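Local atomic coordinates of uncharacterized oxidoreductase yvaA (Bacillus subtilis subsp. subtilis, PDB entry 3GDO), a protein that catalyses the reversible NADPH-dependent reduction of scyllo-inosose to scyllo-inositol and cannot use NADH in place of NADPH. Residues Val151-Arg157 with Tyr227-Pro233. Numbering follows the deposited sequence.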
loop_
_atom_site.group_PDB
_atom_site.type_symbol
_atom_site.label_atom_id
_atom_site.label_comp_id
_atom_site.label_asym_id
_atom_site.label_seq_id
_atom_site.Cartn_x
_atom_site.Cartn_y
_atom_site.Cartn_z
ATOM N N VAL B 151 6.272 2.401 -1.192
ATOM C CA VAL B 151 6.630 3.772 -0.791
ATOM C C VAL B 151 5.396 4.636 -0.928
ATOM O O VAL B 151 4.701 4.585 -1.974
ATOM C CB VAL B 151 7.810 4.361 -1.665
ATOM C CG1 VAL B 151 8.264 5.674 -1.108
ATOM C CG2 VAL B 151 8.973 3.366 -1.691
ATOM N N SER B 152 5.080 5.393 0.114
ATOM C CA SER B 152 3.962 6.356 -0.047
ATOM C C SER B 152 4.362 7.782 0.142
ATOM O O SER B 152 5.270 8.101 0.914
ATOM C CB SER B 152 2.748 6.014 0.819
ATOM O OG SER B 152 2.946 6.371 2.151
ATOM N N TYR B 153 3.703 8.676 -0.572
ATOM C CA TYR B 153 4.134 10.077 -0.576
ATOM C C TYR B 153 2.884 10.933 -0.645
ATOM O O TYR B 153 2.445 11.331 -1.718
ATOM C CB TYR B 153 4.993 10.330 -1.813
ATOM C CG TYR B 153 5.880 11.565 -1.781
ATOM C CD1 TYR B 153 6.984 11.661 -2.655
ATOM C CD2 TYR B 153 5.657 12.620 -0.878
ATOM C CE1 TYR B 153 7.794 12.777 -2.642
ATOM C CE2 TYR B 153 6.488 13.733 -0.842
ATOM C CZ TYR B 153 7.542 13.808 -1.749
ATOM O OH TYR B 153 8.357 14.896 -1.776
ATOM N N ASN B 154 2.315 11.202 0.520
ATOM C CA ASN B 154 0.970 11.715 0.602
ATOM C C ASN B 154 1.021 13.150 1.033
ATOM O O ASN B 154 2.015 13.593 1.582
ATOM C CB ASN B 154 0.181 10.941 1.653
ATOM C CG ASN B 154 -0.068 9.524 1.282
ATOM O OD1 ASN B 154 -0.573 9.204 0.195
ATOM N ND2 ASN B 154 0.222 8.646 2.207
ATOM N N ARG B 155 -0.071 13.879 0.862
ATOM C CA ARG B 155 -0.166 15.174 1.517
ATOM C C ARG B 155 -1.646 15.399 1.899
ATOM O O ARG B 155 -2.531 14.681 1.420
ATOM C CB ARG B 155 0.346 16.270 0.579
ATOM C CG ARG B 155 -0.568 16.478 -0.622
ATOM C CD ARG B 155 0.084 17.228 -1.808
ATOM N NE ARG B 155 -0.843 17.141 -2.934
ATOM C CZ ARG B 155 -1.054 18.097 -3.840
ATOM N NH1 ARG B 155 -1.949 17.900 -4.800
ATOM N NH2 ARG B 155 -0.362 19.232 -3.803
ATOM N N TYR B 156 -1.901 16.398 2.735
ATOM C CA TYR B 156 -3.276 16.839 3.018
ATOM C C TYR B 156 -3.472 18.234 2.435
ATOM O O TYR B 156 -3.100 19.210 3.028
ATOM C CB TYR B 156 -3.587 16.848 4.526
ATOM C CG TYR B 156 -5.063 17.135 4.818
ATOM C CD1 TYR B 156 -6.058 16.196 4.485
ATOM C CD2 TYR B 156 -5.462 18.347 5.384
ATOM C CE1 TYR B 156 -7.386 16.448 4.727
ATOM C CE2 TYR B 156 -6.818 18.600 5.640
ATOM C CZ TYR B 156 -7.756 17.643 5.316
ATOM O OH TYR B 156 -9.082 17.874 5.556
ATOM N N ARG B 157 -4.056 18.297 1.248
ATOM C CA ARG B 157 -4.302 19.565 0.578
ATOM C C ARG B 157 -5.648 19.427 -0.125
ATOM O O ARG B 157 -5.729 19.302 -1.329
ATOM C CB ARG B 157 -3.147 19.915 -0.380
ATOM C CG ARG B 157 -1.942 20.581 0.315
ATOM C CD ARG B 157 -0.696 20.531 -0.553
ATOM N NE ARG B 157 0.436 21.282 0.001
ATOM C CZ ARG B 157 1.323 20.782 0.853
ATOM N NH1 ARG B 157 1.202 19.540 1.271
ATOM N NH2 ARG B 157 2.329 21.527 1.295
ATOM N N TYR B 227 2.937 5.132 -4.407
ATOM C CA TYR B 227 1.614 5.726 -4.357
ATOM C C TYR B 227 1.605 6.982 -3.537
ATOM O O TYR B 227 2.499 7.213 -2.703
ATOM C CB TYR B 227 0.575 4.706 -3.861
ATOM C CG TYR B 227 0.723 4.282 -2.428
ATOM C CD1 TYR B 227 0.045 4.974 -1.412
ATOM C CD2 TYR B 227 1.546 3.176 -2.073
ATOM C CE1 TYR B 227 0.163 4.588 -0.100
ATOM C CE2 TYR B 227 1.674 2.780 -0.726
ATOM C CZ TYR B 227 0.968 3.492 0.250
ATOM O OH TYR B 227 1.048 3.147 1.584
ATOM N N GLY B 228 0.583 7.784 -3.759
ATOM C CA GLY B 228 0.514 9.117 -3.188
ATOM C C GLY B 228 -0.891 9.645 -3.354
ATOM O O GLY B 228 -1.468 9.541 -4.453
ATOM N N GLY B 229 -1.461 10.161 -2.267
ATOM C CA GLY B 229 -2.713 10.956 -2.373
ATOM C C GLY B 229 -2.636 12.364 -1.821
ATOM O O GLY B 229 -1.653 12.744 -1.145
ATOM N N SER B 230 -3.664 13.170 -2.125
ATOM C CA SER B 230 -3.701 14.551 -1.684
ATOM C C SER B 230 -4.803 14.861 -0.646
ATOM O O SER B 230 -5.002 16.027 -0.295
ATOM C CB SER B 230 -3.836 15.485 -2.898
ATOM O OG SER B 230 -2.743 15.393 -3.771
ATOM N N ILE B 231 -5.514 13.836 -0.173
ATOM C CA ILE B 231 -6.541 14.001 0.865
ATOM C C ILE B 231 -6.215 12.991 1.926
ATOM O O ILE B 231 -6.958 12.059 2.143
ATOM C CB ILE B 231 -8.001 13.757 0.342
ATOM C CG1 ILE B 231 -8.158 14.312 -1.093
ATOM C CG2 ILE B 231 -9.033 14.400 1.312
ATOM C CD1 ILE B 231 -9.491 14.037 -1.748
ATOM N N VAL B 232 -5.075 13.188 2.579
ATOM C CA VAL B 232 -4.555 12.203 3.486
ATOM C C VAL B 232 -4.194 12.890 4.799
ATOM O O VAL B 232 -3.085 13.396 4.940
ATOM C CB VAL B 232 -3.301 11.426 2.917
ATOM C CG1 VAL B 232 -2.740 10.458 3.985
ATOM C CG2 VAL B 232 -3.622 10.637 1.685
ATOM N N PRO B 233 -5.144 12.913 5.764
ATOM C CA PRO B 233 -4.866 13.637 7.026
ATOM C C PRO B 233 -3.635 13.087 7.742
ATOM O O PRO B 233 -2.838 13.843 8.244
ATOM C CB PRO B 233 -6.155 13.399 7.843
ATOM C CG PRO B 233 -7.211 13.483 6.800
ATOM C CD PRO B 233 -6.589 12.641 5.612
HETATM O O HOH W 1 0.577 13.183 -2.674
#
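Ser152 CB lies over one face of the Tyr227 ring, offset toward the rim, though so close that the exact spacing is doubtful. Its hydroxyl is bonded to Pro237 O. The Tyr156 ring meets Val232 N at its edge, and Pro233 CG lies 3.6 Å from Tyr156 CE1. Tyr156 OH reaches Lys244 O of the second subunit. The Arg155 guanidinium has Arg157 CB toward one face and Ser230 OG at its edge, in plane. Both NE and NH1 of Arg155 donate side-on to that one oxygen, with Arg155 NE to Ser230 OG at 2.7 Å. Chi1 of 68° sets Arg155 CG between its backbone N and carbonyl carbon, and from there the extended chain runs alongside Ser230 and brings NE to OG. Ser230 OG is also bonded to Asp211 O. A leucine in place of Arg155 has neither nitrogen, and Ser230 OG, left with Asp211 O, would probably be less firmly fixed.

Asn154 uses a lone pair of OD1, in the carbonyl plane, to accept Gly229 N at 2.8 Å. With chi1 -67°, Asn154 CG lies beside its own backbone N, and this turns OD1 to Gly229 N. Val232 packs against CB and CG. A CB on Gly228 would clash with Tyr153 O.

Backbone bonds continue past the strand ends. Tyr227 N donates to Val151 O (3.1 Å) and Tyr153 N to Tyr227 O (2.9 Å). Next come Arg155 N to Gly229 O, Val232 N to Arg155 O, and Arg157 N to Ser230 O. A water donates to both Tyr153 O and Gly229 O, so Gly229 O takes the water as well as Arg155 N. The contact thus joins the ends of parallel neighbours 146-152 and 222-228, in the mixed sheet of the C-terminal alpha/beta domain of the Gfo/Idh/MocA family.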